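Local coordinates for beta-galactosidase (Geobacillus stearothermophilus, PDB 4OIF), which probably hydrolyses terminal non-reducing beta-D-galactose residues of beta-D-galactosides as a zinc-containing, trimeric enzyme of glycoside hydrolase family 42, at residues E162-N166 against L167-A171; R226-T229 against D230-S234; E420-W423 against A424-A428. All coordinates share one frame; numbering follows the deposited sequence.

Contact 1: residues E162-N166 against L167-A171; sequences ECHCN and LCQEA. With ZN (zinc ion), chain D.
Cys-168 lays its sulfur beside Cys-163, SG 3.6 Å from CB of Cys-163, and both thiolates turn onto the same zinc ion. The zinc ion lies 2.4 Å from Cys-163 SG, 2.4 Å from Cys-165 SG and 2.2 Å from Cys-168 SG; Cys-123, from an earlier loop, supplies the fourth sulfur. Cys-165 has its SG between backbone N and carbonyl carbon (chi1 75°), which brings it both to the metal and to the start of helix 166-179. As N-cap, its SG accepts the backbone N-H of Cys-168 at 3.6 Å in a nearly straight bond, so one sulfur serves metal and helix end at once. The bent chain of Gln-169 folds back over the loop: NE2 gives a straight 2.8 Å bond to His-164 O, coming from above the carbonyl plane, while that oxygen lies in the plane of the Gln-169 amide. Ser-208 OG bonds both Gln-169 NE2 and His-164 ND1, and Trp-224 stacks on the imidazole. Further on, Glu-170 N bonds Asn-166 O at 3.0 Å in the first turn. Together this is a four-cysteine zinc site, consistent with a structural rather than catalytic metal, its CxxC pair closing onto a helix N-terminus.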
loop_
_atom_site.group_PDB
_atom_site.type_symbol
_atom_site.label_atom_id
_atom_site.label_comp_id
_atom_site.label_asym_id
_atom_site.label_seq_id
_atom_site.Cartn_x
_atom_site.Cartn_y
_atom_site.Cartn_z
ATOM N N GLU A 162 -11.659 15.172 12.262
ATOM C CA GLU A 162 -11.523 15.329 13.698
ATOM C C GLU A 162 -10.263 16.100 14.042
ATOM O O GLU A 162 -9.411 16.349 13.186
ATOM C CB GLU A 162 -11.529 13.960 14.376
ATOM C CG GLU A 162 -10.637 12.927 13.704
ATOM C CD GLU A 162 -10.928 11.513 14.186
ATOM O OE1 GLU A 162 -12.026 10.990 13.883
ATOM O OE2 GLU A 162 -10.059 10.926 14.868
ATOM N N CYS A 163 -10.165 16.508 15.297
ATOM C CA CYS A 163 -8.979 17.188 15.782
ATOM C C CYS A 163 -8.596 16.624 17.147
ATOM O O CYS A 163 -9.464 16.287 17.952
ATOM C CB CYS A 163 -9.199 18.702 15.856
ATOM S SG CYS A 163 -7.729 19.606 16.387
ATOM N N HIS A 164 -7.288 16.522 17.384
ATOM C CA HIS A 164 -6.746 15.870 18.566
ATOM C C HIS A 164 -5.861 16.797 19.385
ATOM O O HIS A 164 -5.090 16.336 20.218
ATOM C CB HIS A 164 -5.930 14.642 18.169
ATOM C CG HIS A 164 -6.713 13.602 17.439
ATOM N ND1 HIS A 164 -7.177 12.457 18.051
ATOM C CD2 HIS A 164 -7.092 13.519 16.143
ATOM C CE1 HIS A 164 -7.823 11.721 17.167
ATOM N NE2 HIS A 164 -7.781 12.340 15.999
ATOM N N CYS A 165 -5.956 18.097 19.134
ATOM C CA CYS A 165 -5.166 19.070 19.876
ATOM C C CYS A 165 -5.543 19.053 21.354
ATOM O O CYS A 165 -6.505 18.381 21.748
ATOM C CB CYS A 165 -5.352 20.472 19.291
ATOM S SG CYS A 165 -6.898 21.268 19.683
ATOM N N ASN A 166 -4.800 19.803 22.169
ATOM C CA ASN A 166 -5.024 19.736 23.611
ATOM C C ASN A 166 -6.369 20.354 24.014
ATOM O O ASN A 166 -6.967 19.931 25.021
ATOM C CB ASN A 166 -3.865 20.391 24.361
ATOM C CG ASN A 166 -2.567 19.586 24.254
ATOM O OD1 ASN A 166 -2.583 18.357 24.116
ATOM N ND2 ASN A 166 -1.436 20.281 24.322
ATOM N N LEU A 167 -6.871 21.289 23.208
ATOM C CA LEU A 167 -8.192 21.860 23.416
ATOM C C LEU A 167 -9.251 20.774 23.290
ATOM O O LEU A 167 -10.136 20.615 24.145
ATOM C CB LEU A 167 -8.444 22.971 22.401
ATOM C CG LEU A 167 -7.507 24.173 22.516
ATOM C CD1 LEU A 167 -8.038 25.333 21.690
ATOM C CD2 LEU A 167 -7.346 24.578 23.964
ATOM N N CYS A 168 -9.129 20.015 22.209
ATOM C CA CYS A 168 -10.003 18.890 21.941
ATOM C C CYS A 168 -9.842 17.753 22.959
ATOM O O CYS A 168 -10.816 17.064 23.266
ATOM C CB CYS A 168 -9.761 18.378 20.515
ATOM S SG CYS A 168 -10.353 19.536 19.205
ATOM N N GLN A 169 -8.630 17.547 23.470
ATOM C CA GLN A 169 -8.406 16.519 24.483
ATOM C C GLN A 169 -9.174 16.892 25.737
ATOM O O GLN A 169 -9.837 16.041 26.369
ATOM C CB GLN A 169 -6.913 16.364 24.811
ATOM C CG GLN A 169 -6.038 15.961 23.626
ATOM C CD GLN A 169 -6.322 14.566 23.133
ATOM O OE1 GLN A 169 -6.768 13.709 23.890
ATOM N NE2 GLN A 169 -6.066 14.325 21.852
ATOM N N GLU A 170 -9.079 18.171 26.102
ATOM C CA GLU A 170 -9.783 18.618 27.291
ATOM C C GLU A 170 -11.292 18.526 27.094
ATOM O O GLU A 170 -12.010 18.054 27.986
ATOM C CB GLU A 170 -9.362 20.033 27.680
ATOM C CG GLU A 170 -8.314 20.046 28.796
ATOM C CD GLU A 170 -8.734 19.199 30.011
ATOM O OE1 GLU A 170 -9.935 19.225 30.380
ATOM O OE2 GLU A 170 -7.868 18.501 30.593
ATOM N N ALA A 171 -11.765 18.931 25.917
ATOM C CA ALA A 171 -13.197 18.848 25.619
ATOM C C ALA A 171 -13.724 17.395 25.633
ATOM O O ALA A 171 -14.850 17.135 26.074
ATOM C CB ALA A 171 -13.494 19.516 24.272
HETATM ZN ZN ZN D . -8.739 20.752 18.267
#

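Contact 2: residues R226-T229 against D230-S234; sequences RFVT and DQTIS
Residues 226-229 and 230-234 are successive turns of one regular alpha helix, joined by i to i+4 backbone bonds such as Asp-230 N to Arg-226 O (2.9 Å) and Ile-233 N to Thr-229 O (2.9 Å). The helix, 218-246, belongs to the TIM-barrel domain and runs just before strand 252-259. On one side Phe-227 and Gln-231 point the same way. The Phe-227 ring, swung anti to its own nitrogen (chi1 163°), leans along the helix so that Gln-231 CB sits over one face, 4.1 Å from the ring centroid and offset toward the rim: a CH-pi contact. The glutamine chain then bends at chi2 and runs past the CZ corner of the ring, with CD 4.0 Å from Phe-227 CZ. Its amide lies 43° from the ring plane, and NE2 goes on to a hydrogen bond with Thr-125 OG1. Trp-175 of helix 166-179 meets the same phenyl edge-to-face, so the ring sits where the two helices pack. On another side Thr-229 CG2 and Ile-233 CD1 lie side by side at 3.9 Å, while Thr-229 OG1 accepts from Asp-270 N. Asp-230 OD2 bonds Trp-175 NE1, a second tie to helix 166-179. Thr-232 faces back along its own helix and doubles the bonding of one carbonyl: Val-228 O accepts from its backbone N-H (N 2.9 Å away) and from its OG1 (2.8 Å), the two arriving from opposite faces of the carbonyl plane.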
loop_
_atom_site.group_PDB
_atom_site.type_symbol
_atom_site.label_atom_id
_atom_site.label_comp_id
_atom_site.label_asym_id
_atom_site.label_seq_id
_atom_site.Cartn_x
_atom_site.Cartn_y
_atom_site.Cartn_z
ATOM N N ARG A 226 -18.180 9.150 18.828
ATOM C CA ARG A 226 -19.371 9.819 19.345
ATOM C C ARG A 226 -19.062 11.272 19.702
ATOM O O ARG A 226 -19.832 12.169 19.396
ATOM C CB ARG A 226 -19.927 9.096 20.569
ATOM C CG ARG A 226 -20.562 7.745 20.293
ATOM C CD ARG A 226 -20.790 6.979 21.590
ATOM N NE ARG A 226 -21.647 5.814 21.402
ATOM C CZ ARG A 226 -21.463 4.639 22.001
ATOM N NH1 ARG A 226 -20.439 4.456 22.829
ATOM N NH2 ARG A 226 -22.303 3.637 21.765
ATOM N N PHE A 227 -17.925 11.500 20.339
ATOM C CA PHE A 227 -17.546 12.850 20.712
ATOM C C PHE A 227 -17.281 13.690 19.485
ATOM O O PHE A 227 -17.557 14.866 19.483
ATOM C CB PHE A 227 -16.309 12.869 21.605
ATOM C CG PHE A 227 -15.657 14.225 21.684
ATOM C CD1 PHE A 227 -16.170 15.205 22.509
ATOM C CD2 PHE A 227 -14.550 14.523 20.915
ATOM C CE1 PHE A 227 -15.580 16.458 22.576
ATOM C CE2 PHE A 227 -13.963 15.768 20.974
ATOM C CZ PHE A 227 -14.474 16.736 21.810
ATOM N N VAL A 228 -16.723 13.091 18.449
ATOM C CA VAL A 228 -16.451 13.816 17.221
ATOM C C VAL A 228 -17.775 14.304 16.635
ATOM O O VAL A 228 -17.910 15.491 16.241
ATOM C CB VAL A 228 -15.683 12.935 16.209
ATOM C CG1 VAL A 228 -15.700 13.572 14.817
ATOM C CG2 VAL A 228 -14.252 12.692 16.708
ATOM N N THR A 229 -18.759 13.405 16.607
ATOM C CA THR A 229 -20.094 13.808 16.176
ATOM C C THR A 229 -20.674 14.947 17.035
ATOM O O THR A 229 -21.082 15.993 16.507
ATOM C CB THR A 229 -21.071 12.621 16.193
ATOM O OG1 THR A 229 -20.784 11.771 15.080
ATOM C CG2 THR A 229 -22.519 13.108 16.082
ATOM N N ASP A 230 -20.679 14.755 18.350
ATOM C CA ASP A 230 -21.227 15.753 19.259
ATOM C C ASP A 230 -20.538 17.109 19.141
ATOM O O ASP A 230 -21.191 18.135 19.127
ATOM C CB ASP A 230 -21.147 15.268 20.704
ATOM C CG ASP A 230 -22.274 14.316 21.062
ATOM O OD1 ASP A 230 -23.211 14.174 20.248
ATOM O OD2 ASP A 230 -22.227 13.713 22.157
ATOM N N GLN A 231 -19.220 17.114 19.047
ATOM C CA GLN A 231 -18.487 18.350 18.998
ATOM C C GLN A 231 -18.698 19.053 17.655
ATOM O O GLN A 231 -18.769 20.300 17.595
ATOM C CB GLN A 231 -16.997 18.087 19.276
ATOM C CG GLN A 231 -16.179 19.353 19.516
ATOM C CD GLN A 231 -16.459 20.067 20.812
ATOM O OE1 GLN A 231 -17.596 20.152 21.269
ATOM N NE2 GLN A 231 -15.404 20.609 21.415
ATOM N N THR A 232 -18.849 18.256 16.596
ATOM C CA THR A 232 -19.217 18.804 15.286
ATOM C C THR A 232 -20.598 19.486 15.338
ATOM O O THR A 232 -20.756 20.637 14.906
ATOM C CB THR A 232 -19.214 17.702 14.209
ATOM O OG1 THR A 232 -17.879 17.240 14.021
ATOM C CG2 THR A 232 -19.736 18.217 12.891
ATOM N N ILE A 233 -21.583 18.787 15.905
ATOM C CA ILE A 233 -22.929 19.337 16.043
ATOM C C ILE A 233 -22.942 20.601 16.904
ATOM O O ILE A 233 -23.571 21.596 16.547
ATOM C CB ILE A 233 -23.891 18.323 16.642
ATOM C CG1 ILE A 233 -24.043 17.136 15.698
ATOM C CG2 ILE A 233 -25.249 18.963 16.896
ATOM C CD1 ILE A 233 -25.082 16.103 16.175
ATOM N N SER A 234 -22.224 20.569 18.019
ATOM C CA SER A 234 -22.044 21.749 18.867
ATOM C C SER A 234 -21.473 22.942 18.071
ATOM O O SER A 234 -21.946 24.091 18.227
ATOM C CB SER A 234 -21.140 21.406 20.057
ATOM O OG SER A 234 -20.574 22.565 20.652
#

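Contact 3: residues E420-W423 against A424-A428; sequences ENNW and ALNDA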
loop_
_atom_site.group_PDB
_atom_site.type_symbol
_atom_site.label_atom_id
_atom_site.label_comp_id
_atom_site.label_asym_id
_atom_site.label_seq_id
_atom_site.Cartn_x
_atom_site.Cartn_y
_atom_site.Cartn_z
ATOM N N GLU A 420 -23.518 3.766 14.912
ATOM C CA GLU A 420 -22.649 3.302 15.974
ATOM C C GLU A 420 -22.340 1.814 15.777
ATOM O O GLU A 420 -21.213 1.381 15.985
ATOM C CB GLU A 420 -23.275 3.600 17.343
ATOM C CG GLU A 420 -23.197 5.097 17.701
ATOM C CD GLU A 420 -23.891 5.484 19.013
ATOM O OE1 GLU A 420 -24.646 4.674 19.594
ATOM O OE2 GLU A 420 -23.670 6.622 19.465
ATOM N N ASN A 421 -23.332 1.046 15.341
ATOM C CA ASN A 421 -23.120 -0.351 14.981
ATOM C C ASN A 421 -22.092 -0.512 13.858
ATOM O O ASN A 421 -21.234 -1.388 13.912
ATOM C CB ASN A 421 -24.444 -1.002 14.575
ATOM C CG ASN A 421 -24.280 -2.457 14.188
ATOM O OD1 ASN A 421 -23.822 -3.276 14.985
ATOM N ND2 ASN A 421 -24.675 -2.792 12.966
ATOM N N ASN A 422 -22.188 0.335 12.842
ATOM C CA ASN A 422 -21.203 0.356 11.773
ATOM C C ASN A 422 -19.785 0.592 12.327
ATOM O O ASN A 422 -18.851 -0.166 12.042
ATOM C CB ASN A 422 -21.579 1.435 10.750
ATOM C CG ASN A 422 -21.069 1.128 9.354
ATOM O OD1 ASN A 422 -20.139 0.348 9.178
ATOM N ND2 ASN A 422 -21.669 1.758 8.355
ATOM N N TRP A 423 -19.648 1.634 13.140
ATOM C CA TRP A 423 -18.385 1.941 13.810
ATOM C C TRP A 423 -17.820 0.741 14.586
ATOM O O TRP A 423 -16.692 0.293 14.352
ATOM C CB TRP A 423 -18.564 3.132 14.758
ATOM C CG TRP A 423 -18.847 4.437 14.053
ATOM C CD1 TRP A 423 -18.654 4.708 12.732
ATOM C CD2 TRP A 423 -19.383 5.641 14.634
ATOM N NE1 TRP A 423 -19.027 6.002 12.450
ATOM C CE2 TRP A 423 -19.482 6.595 13.599
ATOM C CE3 TRP A 423 -19.791 6.001 15.924
ATOM C CZ2 TRP A 423 -19.963 7.889 13.816
ATOM C CZ3 TRP A 423 -20.270 7.290 16.139
ATOM C CH2 TRP A 423 -20.352 8.215 15.089
ATOM N N ALA A 424 -18.626 0.212 15.492
ATOM C CA ALA A 424 -18.160 -0.803 16.417
ATOM C C ALA A 424 -17.842 -2.106 15.686
ATOM O O ALA A 424 -16.825 -2.751 15.948
ATOM C CB ALA A 424 -19.198 -1.026 17.517
ATOM N N LEU A 425 -18.702 -2.486 14.755
ATOM C CA LEU A 425 -18.442 -3.687 13.982
ATOM C C LEU A 425 -17.172 -3.530 13.152
ATOM O O LEU A 425 -16.400 -4.476 13.033
ATOM C CB LEU A 425 -19.629 -4.024 13.084
ATOM C CG LEU A 425 -19.421 -5.191 12.130
ATOM C CD1 LEU A 425 -19.074 -6.440 12.902
ATOM C CD2 LEU A 425 -20.678 -5.418 11.299
ATOM N N ASN A 426 -16.951 -2.341 12.585
ATOM C CA ASN A 426 -15.747 -2.120 11.771
ATOM C C ASN A 426 -14.469 -2.155 12.599
ATOM O O ASN A 426 -13.452 -2.677 12.148
ATOM C CB ASN A 426 -15.831 -0.790 11.013
ATOM C CG ASN A 426 -16.634 -0.901 9.735
ATOM O OD1 ASN A 426 -16.846 -1.997 9.219
ATOM N ND2 ASN A 426 -17.097 0.228 9.227
ATOM N N ASP A 427 -14.533 -1.615 13.815
ATOM C CA ASP A 427 -13.376 -1.592 14.704
ATOM C C ASP A 427 -13.048 -2.933 15.355
ATOM O O ASP A 427 -11.919 -3.154 15.793
ATOM C CB ASP A 427 -13.582 -0.565 15.810
ATOM C CG ASP A 427 -12.288 -0.175 16.467
ATOM O OD1 ASP A 427 -11.372 0.237 15.727
ATOM O OD2 ASP A 427 -12.174 -0.300 17.710
ATOM N N ALA A 428 -14.035 -3.817 15.419
ATOM C CA ALA A 428 -13.903 -5.082 16.143
ATOM C C ALA A 428 -12.812 -5.994 15.580
ATOM O O ALA A 428 -12.633 -6.105 14.371
ATOM C CB ALA A 428 -15.251 -5.813 16.163
#
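Asn-422, extended away from its nitrogen (chi1 -153°), and Asn-426, whose CG stands beside its own (chi1 -82°), bring their amides together one turn apart on helix 419-427. This short alpha helix follows strand 413-416 of the mixed sheet in the trimerisation domain. Asn-422 ND2 is hydrogen-bonded to Tyr-417 OH, which would favour this turn of the amide. Between the two residues the backbone is ordinary helix: Asn-426 N bonds Asn-422 O at 2.9 Å, and Asp-427 N bonds Trp-423 O at the same 2.9 Å. A turn earlier, Ala-424 N bonds Glu-420 O and Leu-425 N bonds Asn-421 O; Ala-428 then leaves the helical backbone. The amide of the buried Asn-421 is held at both ends by the backbone after strand 470-473, OD1 accepting from Leu-478 N and ND2 giving to Met-475 O. Trp-423 goes to the barrel side, where NE1 bonds Gln-267 O and the indole packs on helix 218-246, and Asp-427 OD2 bonds His-218 ND1 and Asn-221 ND2 there too. Asn-426 ND2 also comes within 3.3 Å of Asn-422 O, but at an angle too poor for a hydrogen bond. The two side-chain amides meet at a slant, their planes 55° apart, with Asn-422 OD1 3.0 Å from Asn-426 ND2.

Contact 2 is the middle piece. Its centre is about 12 Å from that of contact 1 and about 17 Å from that of contact 3, whereas the centres of contacts 1 and 3 lie about 23 Å apart without touching. Toward the zinc loop the contacts are packing rather than hydrogen bonds: Ala-171 O meets Phe-227 CE1 at 3.6 Å and Glu-162 CB meets Val-228 CG2 at 3.8 Å. Toward the trimerisation domain, Arg-226 NE forms a 2.9 Å salt bridge with Glu-420 OE2, and Trp-423 CH2 packs on Thr-229 OG1 at 3.6 Å. The zinc-loop segment 162-166 follows closely in the chain after Glu-158, the predicted proton donor; contact 3 lies away from both the zinc site and the active site.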